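Local coordinates for protein putative methylase (Clostridium difficile, PDB 3LDU) that probably methylates guanine bases of ribosomal RNA, and binds GTP in its methyltransferase domain, at residues G217-P222 with F249-N254; E212-G217 with F258-Y263; K51-L56 with K239-V244. One frame throughout, in Å; residues are numbered along the deposited sequence.

Contact 1 (G217-P222 with F249-N254)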
loop_
_atom_site.group_PDB
_atom_site.type_symbol
_atom_site.label_atom_id
_atom_site.label_comp_id
_atom_site.label_asym_id
_atom_site.label_seq_id
_atom_site.Cartn_x
_atom_site.Cartn_y
_atom_site.Cartn_z
ATOM N N GLY A 217 -15.170 -1.652 -4.267
ATOM C CA GLY A 217 -16.548 -1.657 -4.724
ATOM C C GLY A 217 -17.629 -1.476 -3.668
ATOM O O GLY A 217 -18.645 -0.837 -3.935
ATOM N N ILE A 218 -17.438 -2.047 -2.481
ATOM C CA ILE A 218 -18.416 -1.863 -1.407
ATOM C C ILE A 218 -17.976 -0.789 -0.410
ATOM O O ILE A 218 -18.596 -0.620 0.634
ATOM C CB ILE A 218 -18.729 -3.181 -0.665
ATOM C CG1 ILE A 218 -17.469 -3.758 -0.014
ATOM C CG2 ILE A 218 -19.354 -4.189 -1.625
ATOM C CD1 ILE A 218 -17.762 -4.914 0.935
ATOM N N ASN A 219 -16.913 -0.064 -0.750
ATOM C CA ASN A 219 -16.366 0.995 0.113
ATOM C C ASN A 219 -16.017 0.485 1.513
ATOM O O ASN A 219 -16.308 1.131 2.521
ATOM C CB ASN A 219 -17.342 2.180 0.206
ATOM C CG ASN A 219 -16.665 3.465 0.653
ATOM O OD1 ASN A 219 -15.511 3.725 0.316
ATOM N ND2 ASN A 219 -17.387 4.281 1.410
HETATM N N MSE A 220 -15.413 -0.693 1.572
HETATM C CA MSE A 220 -14.909 -1.228 2.830
HETATM C C MSE A 220 -13.492 -0.714 3.065
HETATM O O MSE A 220 -12.603 -0.943 2.259
HETATM C CB MSE A 220 -14.900 -2.754 2.805
HETATM C CG MSE A 220 -14.324 -3.363 4.076
HETATM SE SE MSE A 220 -14.270 -5.307 3.961
HETATM C CE MSE A 220 -16.190 -5.616 3.963
ATOM N N ALA A 221 -13.286 -0.020 4.179
ATOM C CA ALA A 221 -11.987 0.566 4.467
ATOM C C ALA A 221 -10.949 -0.532 4.645
ATOM O O ALA A 221 -11.234 -1.554 5.277
ATOM C CB ALA A 221 -12.078 1.418 5.764
ATOM N N PRO A 222 -9.726 -0.323 4.112
ATOM C CA PRO A 222 -8.689 -1.356 4.216
ATOM C C PRO A 222 -8.349 -1.704 5.656
ATOM O O PRO A 222 -8.052 -2.866 5.942
ATOM C CB PRO A 222 -7.471 -0.723 3.518
ATOM C CG PRO A 222 -7.799 0.738 3.395
ATOM C CD PRO A 222 -9.290 0.815 3.288
ATOM N N PHE A 249 -17.313 1.429 9.470
ATOM C CA PHE A 249 -18.271 0.332 9.419
ATOM C C PHE A 249 -19.584 0.771 8.763
ATOM O O PHE A 249 -20.156 0.050 7.934
ATOM C CB PHE A 249 -18.528 -0.240 10.815
ATOM C CG PHE A 249 -19.503 -1.369 10.822
ATOM C CD1 PHE A 249 -19.122 -2.629 10.395
ATOM C CD2 PHE A 249 -20.808 -1.172 11.243
ATOM C CE1 PHE A 249 -20.027 -3.674 10.392
ATOM C CE2 PHE A 249 -21.719 -2.212 11.242
ATOM C CZ PHE A 249 -21.329 -3.464 10.817
ATOM N N ASN A 250 -20.037 1.967 9.123
ATOM C CA ASN A 250 -21.298 2.514 8.632
ATOM C C ASN A 250 -21.248 2.903 7.155
ATOM O O ASN A 250 -22.288 3.037 6.503
ATOM C CB ASN A 250 -21.720 3.723 9.475
ATOM C CG ASN A 250 -22.135 3.341 10.892
ATOM O OD1 ASN A 250 -21.958 4.117 11.831
ATOM N ND2 ASN A 250 -22.696 2.144 11.050
ATOM N N LYS A 251 -20.039 3.086 6.632
ATOM C CA LYS A 251 -19.865 3.510 5.246
ATOM C C LYS A 251 -19.836 2.340 4.268
ATOM O O LYS A 251 -19.856 2.550 3.060
ATOM C CB LYS A 251 -18.602 4.354 5.085
ATOM C CG LYS A 251 -18.667 5.715 5.762
ATOM C CD LYS A 251 -18.669 6.841 4.740
ATOM C CE LYS A 251 -18.163 8.153 5.338
ATOM N NZ LYS A 251 -19.140 8.811 6.253
ATOM N N ILE A 252 -19.784 1.116 4.784
ATOM C CA ILE A 252 -19.842 -0.062 3.913
ATOM C C ILE A 252 -21.149 -0.072 3.138
ATOM O O ILE A 252 -22.226 0.069 3.721
ATOM C CB ILE A 252 -19.731 -1.376 4.702
ATOM C CG1 ILE A 252 -18.332 -1.515 5.310
ATOM C CG2 ILE A 252 -20.019 -2.559 3.796
ATOM C CD1 ILE A 252 -18.119 -2.827 6.040
ATOM N N ASP A 253 -21.056 -0.240 1.821
ATOM C CA ASP A 253 -22.241 -0.266 0.975
ATOM C C ASP A 253 -22.879 -1.648 1.036
ATOM O O ASP A 253 -22.439 -2.581 0.363
ATOM C CB ASP A 253 -21.868 0.112 -0.460
ATOM C CG ASP A 253 -23.075 0.216 -1.372
ATOM O OD1 ASP A 253 -24.150 -0.311 -1.012
ATOM O OD2 ASP A 253 -22.945 0.825 -2.455
ATOM N N ASN A 254 -23.917 -1.773 1.855
ATOM C CA ASN A 254 -24.555 -3.057 2.109
ATOM C C ASN A 254 -25.702 -3.338 1.153
ATOM O O ASN A 254 -26.214 -4.452 1.093
ATOM C CB ASN A 254 -25.063 -3.122 3.553
ATOM C CG ASN A 254 -23.986 -3.539 4.533
ATOM O OD1 ASN A 254 -23.858 -2.963 5.617
ATOM N ND2 ASN A 254 -23.202 -4.545 4.157
#

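Contact 2 (E212-G217 with F258-Y263). With FMT (formic acid), chain D.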
loop_
_atom_site.group_PDB
_atom_site.type_symbol
_atom_site.label_atom_id
_atom_site.label_comp_id
_atom_site.label_asym_id
_atom_site.label_seq_id
_atom_site.Cartn_x
_atom_site.Cartn_y
_atom_site.Cartn_z
ATOM N N GLU A 212 -9.109 -6.861 -3.294
ATOM C CA GLU A 212 -8.966 -5.411 -3.256
ATOM C C GLU A 212 -10.040 -4.691 -4.059
ATOM O O GLU A 212 -10.567 -3.658 -3.614
ATOM C CB GLU A 212 -7.564 -4.960 -3.671
ATOM C CG GLU A 212 -6.492 -5.455 -2.735
ATOM C CD GLU A 212 -6.510 -4.721 -1.385
ATOM O OE1 GLU A 212 -6.702 -3.487 -1.366
ATOM O OE2 GLU A 212 -6.324 -5.386 -0.358
ATOM N N ALA A 213 -10.381 -5.235 -5.232
ATOM C CA ALA A 213 -11.414 -4.610 -6.036
ATOM C C ALA A 213 -12.780 -4.685 -5.354
ATOM O O ALA A 213 -13.533 -3.714 -5.379
ATOM C CB ALA A 213 -11.466 -5.224 -7.446
ATOM N N ALA A 214 -13.108 -5.839 -4.770
ATOM C CA ALA A 214 -14.376 -5.984 -4.064
ATOM C C ALA A 214 -14.447 -4.964 -2.919
ATOM O O ALA A 214 -15.479 -4.327 -2.721
ATOM C CB ALA A 214 -14.542 -7.409 -3.515
HETATM N N MSE A 215 -13.362 -4.808 -2.160
HETATM C CA MSE A 215 -13.404 -3.861 -1.028
HETATM C C MSE A 215 -13.585 -2.413 -1.485
HETATM O O MSE A 215 -14.333 -1.645 -0.882
HETATM C CB MSE A 215 -12.183 -4.022 -0.125
HETATM C CG MSE A 215 -12.126 -5.391 0.539
HETATM SE SE MSE A 215 -10.439 -5.445 1.547
HETATM C CE MSE A 215 -10.846 -4.044 2.803
ATOM N N ILE A 216 -12.931 -2.055 -2.583
ATOM C CA ILE A 216 -13.169 -0.757 -3.202
ATOM C C ILE A 216 -14.636 -0.621 -3.611
ATOM O O ILE A 216 -15.272 0.388 -3.319
ATOM C CB ILE A 216 -12.225 -0.540 -4.411
ATOM C CG1 ILE A 216 -10.786 -0.371 -3.915
ATOM C CG2 ILE A 216 -12.647 0.668 -5.232
ATOM C CD1 ILE A 216 -9.743 -0.518 -5.000
ATOM N N GLY A 217 -15.170 -1.652 -4.267
ATOM C CA GLY A 217 -16.548 -1.657 -4.724
ATOM C C GLY A 217 -17.629 -1.476 -3.668
ATOM O O GLY A 217 -18.645 -0.837 -3.935
ATOM N N PHE A 258 -23.057 -7.036 -6.644
ATOM C CA PHE A 258 -22.318 -7.269 -7.869
ATOM C C PHE A 258 -21.469 -8.512 -7.681
ATOM O O PHE A 258 -21.322 -9.012 -6.566
ATOM C CB PHE A 258 -21.445 -6.062 -8.237
ATOM C CG PHE A 258 -20.402 -5.712 -7.196
ATOM C CD1 PHE A 258 -19.108 -6.208 -7.289
ATOM C CD2 PHE A 258 -20.717 -4.883 -6.124
ATOM C CE1 PHE A 258 -18.151 -5.887 -6.331
ATOM C CE2 PHE A 258 -19.765 -4.555 -5.169
ATOM C CZ PHE A 258 -18.481 -5.057 -5.268
ATOM N N LYS A 259 -20.924 -9.011 -8.782
ATOM C CA LYS A 259 -20.080 -10.190 -8.754
ATOM C C LYS A 259 -18.881 -9.940 -9.658
ATOM O O LYS A 259 -19.029 -9.410 -10.761
ATOM C CB LYS A 259 -20.849 -11.405 -9.273
ATOM C CG LYS A 259 -20.549 -12.706 -8.556
ATOM C CD LYS A 259 -21.440 -12.863 -7.331
ATOM C CE LYS A 259 -21.589 -14.319 -6.928
ATOM N NZ LYS A 259 -22.292 -14.438 -5.620
ATOM N N ILE A 260 -17.699 -10.312 -9.186
ATOM C CA ILE A 260 -16.512 -10.325 -10.033
ATOM C C ILE A 260 -15.919 -11.732 -9.949
ATOM O O ILE A 260 -16.282 -12.507 -9.046
ATOM C CB ILE A 260 -15.509 -9.219 -9.626
ATOM C CG1 ILE A 260 -14.995 -9.456 -8.208
ATOM C CG2 ILE A 260 -16.179 -7.864 -9.709
ATOM C CD1 ILE A 260 -14.143 -8.313 -7.649
ATOM N N TYR A 261 -15.052 -12.082 -10.899
ATOM C CA TYR A 261 -14.685 -13.479 -11.089
ATOM C C TYR A 261 -13.191 -13.711 -11.168
ATOM O O TYR A 261 -12.482 -12.954 -11.814
ATOM C CB TYR A 261 -15.300 -13.982 -12.404
ATOM C CG TYR A 261 -16.799 -13.939 -12.391
ATOM C CD1 TYR A 261 -17.534 -15.074 -12.084
ATOM C CD2 TYR A 261 -17.481 -12.759 -12.666
ATOM C CE1 TYR A 261 -18.925 -15.040 -12.055
ATOM C CE2 TYR A 261 -18.866 -12.716 -12.642
ATOM C CZ TYR A 261 -19.579 -13.857 -12.333
ATOM O OH TYR A 261 -20.954 -13.815 -12.305
ATOM N N GLY A 262 -12.730 -14.790 -10.541
ATOM C CA GLY A 262 -11.338 -15.186 -10.652
ATOM C C GLY A 262 -11.234 -16.613 -11.158
ATOM O O GLY A 262 -12.070 -17.460 -10.814
ATOM N N TYR A 263 -10.227 -16.871 -11.991
ATOM C CA TYR A 263 -9.877 -18.231 -12.407
ATOM C C TYR A 263 -8.392 -18.470 -12.200
ATOM O O TYR A 263 -7.592 -17.541 -12.305
ATOM C CB TYR A 263 -10.214 -18.459 -13.888
ATOM C CG TYR A 263 -11.663 -18.211 -14.188
ATOM C CD1 TYR A 263 -12.607 -19.205 -13.984
ATOM C CD2 TYR A 263 -12.093 -16.975 -14.652
ATOM C CE1 TYR A 263 -13.937 -18.978 -14.227
ATOM C CE2 TYR A 263 -13.427 -16.737 -14.907
ATOM C CZ TYR A 263 -14.342 -17.748 -14.700
ATOM O OH TYR A 263 -15.676 -17.531 -14.939
HETATM C C FMT D . -22.119 -8.298 -12.125
HETATM O O1 FMT D . -21.699 -8.119 -13.267
HETATM O O2 FMT D . -21.740 -7.654 -11.147
#

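Contact 3 (K51-L56 with K239-V244)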
loop_
_atom_site.group_PDB
_atom_site.type_symbol
_atom_site.label_atom_id
_atom_site.label_comp_id
_atom_site.label_asym_id
_atom_site.label_seq_id
_atom_site.Cartn_x
_atom_site.Cartn_y
_atom_site.Cartn_z
ATOM N N LYS A 51 -7.918 8.337 10.303
ATOM C CA LYS A 51 -8.499 8.235 8.960
ATOM C C LYS A 51 -7.513 7.720 7.929
ATOM O O LYS A 51 -7.896 6.967 7.044
ATOM C CB LYS A 51 -9.059 9.582 8.490
ATOM C CG LYS A 51 -10.488 9.847 8.961
ATOM C CD LYS A 51 -10.943 11.257 8.600
ATOM C CE LYS A 51 -10.795 11.540 7.111
ATOM N NZ LYS A 51 -11.289 12.907 6.766
ATOM N N SER A 52 -6.254 8.139 8.031
ATOM C CA SER A 52 -5.238 7.721 7.051
ATOM C C SER A 52 -4.943 6.231 7.146
ATOM O O SER A 52 -4.925 5.526 6.134
ATOM C CB SER A 52 -3.959 8.541 7.228
ATOM O OG SER A 52 -4.223 9.902 6.941
ATOM N N ASN A 53 -4.729 5.740 8.358
ATOM C CA ASN A 53 -4.561 4.307 8.573
ATOM C C ASN A 53 -5.804 3.516 8.174
ATOM O O ASN A 53 -5.705 2.423 7.614
ATOM C CB ASN A 53 -4.228 4.029 10.050
ATOM C CG ASN A 53 -2.784 4.294 10.360
ATOM O OD1 ASN A 53 -1.903 3.586 9.877
ATOM N ND2 ASN A 53 -2.519 5.327 11.161
HETATM N N MSE A 54 -6.976 4.081 8.440
HETATM C CA MSE A 54 -8.227 3.366 8.179
HETATM C C MSE A 54 -8.500 3.208 6.688
HETATM O O MSE A 54 -8.976 2.152 6.234
HETATM C CB MSE A 54 -9.399 4.108 8.817
HETATM C CG MSE A 54 -10.760 3.458 8.602
HETATM SE SE MSE A 54 -10.892 1.642 9.334
HETATM C CE MSE A 54 -9.943 1.869 10.954
ATOM N N TRP A 55 -8.213 4.269 5.938
ATOM C CA TRP A 55 -8.745 4.413 4.585
ATOM C C TRP A 55 -7.733 4.289 3.446
ATOM O O TRP A 55 -8.112 3.926 2.331
ATOM C CB TRP A 55 -9.505 5.746 4.455
ATOM C CG TRP A 55 -10.869 5.697 5.092
ATOM C CD1 TRP A 55 -11.241 6.227 6.304
ATOM C CD2 TRP A 55 -12.018 5.032 4.571
ATOM N NE1 TRP A 55 -12.568 5.945 6.546
ATOM C CE2 TRP A 55 -13.067 5.211 5.501
ATOM C CE3 TRP A 55 -12.277 4.305 3.399
ATOM C CZ2 TRP A 55 -14.346 4.698 5.291
ATOM C CZ3 TRP A 55 -13.538 3.792 3.198
ATOM C CH2 TRP A 55 -14.559 3.989 4.136
ATOM N N LEU A 56 -6.461 4.595 3.693
ATOM C CA LEU A 56 -5.508 4.584 2.579
ATOM C C LEU A 56 -5.154 3.158 2.129
ATOM O O LEU A 56 -4.661 2.350 2.928
ATOM C CB LEU A 56 -4.240 5.369 2.960
ATOM C CG LEU A 56 -4.475 6.848 3.242
ATOM C CD1 LEU A 56 -3.150 7.498 3.676
ATOM C CD2 LEU A 56 -5.056 7.562 2.020
ATOM N N LYS A 239 -11.252 8.576 21.487
ATOM C CA LYS A 239 -12.585 8.735 20.925
ATOM C C LYS A 239 -12.491 8.914 19.409
ATOM O O LYS A 239 -13.371 8.487 18.667
ATOM C CB LYS A 239 -13.276 9.936 21.570
ATOM C CG LYS A 239 -14.659 10.246 21.035
ATOM C CD LYS A 239 -15.312 11.350 21.858
ATOM C CE LYS A 239 -16.337 12.112 21.040
ATOM N NZ LYS A 239 -15.697 12.796 19.880
ATOM N N ILE A 240 -11.419 9.560 18.967
ATOM C CA ILE A 240 -11.210 9.797 17.539
ATOM C C ILE A 240 -11.039 8.483 16.790
ATOM O O ILE A 240 -11.752 8.235 15.814
ATOM C CB ILE A 240 -10.036 10.742 17.285
ATOM C CG1 ILE A 240 -10.457 12.174 17.622
ATOM C CG2 ILE A 240 -9.605 10.677 15.832
ATOM C CD1 ILE A 240 -9.370 13.207 17.421
ATOM N N TRP A 241 -10.126 7.631 17.255
ATOM C CA TRP A 241 -9.950 6.314 16.629
ATOM C C TRP A 241 -11.263 5.544 16.664
ATOM O O TRP A 241 -11.625 4.863 15.703
ATOM C CB TRP A 241 -8.843 5.501 17.314
ATOM C CG TRP A 241 -7.533 5.435 16.532
ATOM C CD1 TRP A 241 -6.317 5.953 16.907
ATOM C CD2 TRP A 241 -7.322 4.806 15.258
ATOM N NE1 TRP A 241 -5.368 5.681 15.940
ATOM C CE2 TRP A 241 -5.961 4.985 14.919
ATOM C CE3 TRP A 241 -8.152 4.118 14.369
ATOM C CZ2 TRP A 241 -5.416 4.495 13.737
ATOM C CZ3 TRP A 241 -7.606 3.631 13.189
ATOM C CH2 TRP A 241 -6.252 3.824 12.886
ATOM N N TRP A 242 -11.991 5.661 17.775
ATOM C CA TRP A 242 -13.244 4.934 17.901
ATOM C C TRP A 242 -14.299 5.400 16.891
ATOM O O TRP A 242 -14.915 4.581 16.206
ATOM C CB TRP A 242 -13.790 5.023 19.333
ATOM C CG TRP A 242 -14.518 3.782 19.701
ATOM C CD1 TRP A 242 -13.969 2.582 20.057
ATOM C CD2 TRP A 242 -15.936 3.598 19.716
ATOM N NE1 TRP A 242 -14.961 1.663 20.305
ATOM C CE2 TRP A 242 -16.178 2.261 20.105
ATOM C CE3 TRP A 242 -17.025 4.433 19.448
ATOM C CZ2 TRP A 242 -17.464 1.744 20.230
ATOM C CZ3 TRP A 242 -18.304 3.916 19.575
ATOM C CH2 TRP A 242 -18.513 2.583 19.964
ATOM N N ASP A 243 -14.490 6.712 16.798
ATOM C CA ASP A 243 -15.465 7.285 15.879
ATOM C C ASP A 243 -15.102 6.978 14.424
ATOM O O ASP A 243 -15.980 6.729 13.597
ATOM C CB ASP A 243 -15.577 8.792 16.088
ATOM C CG ASP A 243 -16.278 9.146 17.394
ATOM O OD1 ASP A 243 -16.855 8.234 18.015
ATOM O OD2 ASP A 243 -16.261 10.329 17.784
ATOM N N VAL A 244 -13.808 6.994 14.122
ATOM C CA VAL A 244 -13.340 6.683 12.769
ATOM C C VAL A 244 -13.633 5.236 12.373
ATOM O O VAL A 244 -14.068 4.972 11.252
ATOM C CB VAL A 244 -11.846 7.018 12.581
ATOM C CG1 VAL A 244 -11.308 6.384 11.291
ATOM C CG2 VAL A 244 -11.653 8.525 12.563
HETATM O O HOH W 1 -14.035 6.652 8.793
#

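Contact 1 (G217-P222 with F249-N254)
The flat groups here are peptide and amide planes. The N-H of Asp253 lies in the plane of the Ile218 carbonyl, with a C=O...N angle of 147°. Asp253 N lies 2.8 Å from Ile218 O. The bond is almost straight, 177° at the hydrogen. The same oxygen also receives the CA-H of Ile252, a longer and more bent contact. The amide of Asn219 sends ND2 to Lys251 O in a weak bond of 3.4 Å. Its other amide atom, OD1, lies by the ring of Trp55. Asn219 CG is anti to the backbone N, so the amide runs alongside the Lys251 side chain, and both point the same way. Lys251 NZ then turns to Asp247 in a salt bridge.

On the apolar side, Met220, a selenomethionine, and Ile252 also run side by side. Met220 CE comes 4.0 Å from Ile252 CD1 because the Met220 chain bends only at its last torsion. Ile218 CD1 sits 4.3 Å from Ile252 CG2.

The bend of 217-222 is a Schellman motif that ends helix 208-217. Asn219, with positive phi, is its C-prime residue; Met220 N bonds back to Met215 O, and Asn219 N to Ile216 O. The contact ties this helix end to the chain leaving helix 238-251.

The Asp253 carboxylate bonds to Ser256. Asp253 O is buried with no hydrogen-bond partner in the model, lying 3.9 Å from Ile218 CB. One strong backbone bond therefore carries the polar part of the contact, with apolar side chains beside it.

Contact 2 (E212-G217 with F258-Y263)
Phe258 and Ile260 both take the crowded first torsion, with Phe258 CG (chi1 61°) and Ile260 CG1 (chi1 63°) between backbone N and carbonyl carbon. Two residues apart on an extended chain, they both reach toward helix 208-217. The extended second torsion of Ile260 (chi2 -172°) pushes its CD1 out as a tip. Ile260 CD1 lies 3.9 Å from Ala214 N, and 4.1 Å from Ala213 CB. Phe258 brings its ring tip to the backbone one turn further on. Phe258 CZ is 3.9 Å from Gly217 CA, and Ala214 O stands at the ring edge, near its plane. Gly217 has no side chain, so the ring meets bare backbone; a CB there would come too close to Phe258 CZ. No hydrogen bond crosses the contact. Lys259 N donates a nearly straight bond, 2.8 Å long, to O2 of a bound formic acid, probably from the crystallisation liquor.

Strand 260-264 lies between the parallel strands 199-201 and 286-290. Ile260 also touches Leu199 and Ile286 there, and helix 208-217 lies over this part of the sheet as the first helix of the beta-alpha-beta crossover from strand 199-201 to strand 260-264, as in Rossmann-like methyltransferases. Helix 181-189 adds Ile188 against Ala213.

Contact 3 (K51-L56 with K239-V244)
This is a helix-to-helix contact between two domains. Helix 48-55 belongs to the ferredoxin-like domain and helix 238-251 to the methyltransferase domain. The axes of segments 51-55 and 239-244 run roughly parallel and cross at -31°, 10.4 Å apart at closest approach. Trp241, Met54, Val244 and the Lys51 chain meet between them.

Trp241 offers the edge of its six-membered ring to helix 48-55. Asn53 CB meets that edge at Trp241 CH2, 3.5 Å away, while its amide plane is turned 29° from the ring. Met54, a selenomethionine, puts its terminal methyl CE in the ring plane, 3.7 Å from Trp241 CZ3. Met54 CG is anti to the backbone N, and two further bends carry CE there. Phe228 lies against the Trp241 ring, with the two planes about 20° apart.

Val244 faces the other helix with both methyls. Its CG1 touches Met54 CB at 3.9 Å, the two side chains sliding past each other in opposite directions. Its CG2 meets the aliphatic Lys51 CG at 4.0 Å, where the chains cross at about a right angle. Lys51 NZ goes on to Leu28 O.

A water makes the polar link between the helices. Trp55 NE1 donates to it at 2.8 Å, in the plane of the indole, and the water donates to Val244 O at 3.0 Å. The Asn53 amide is held by Thr160 and Thr161 as well as by Ile49 O. The interface thus rests mainly on apolar and aromatic contact, with polar groups bonded to neighbours or bridged by one water.

In the fold
Contact 1 stands between the other two, its centre 13 Å from that of contact 2 and 14 Å from that of contact 3. The centres of contacts 2 and 3 are 24 Å apart, their nearest atoms about 7 Å. Contacts 1 and 2 share Gly217, and Ile218 CG2 packs 3.6 Å from Phe258 CE2. Toward contact 3, Ala221 CB lies 3.2 Å from Met54 O, and helix 238-251 serves both contacts. The three form a continuous path from the methyltransferase sheet to the ferredoxin-like domain. Segment 258-263 ends at Tyr263 of the GTP pocket, which takes no part in contact 2; the Ala213 side chain is about 11 Å from GTP. Contacts 1 and 3 lie away from the annotated sites.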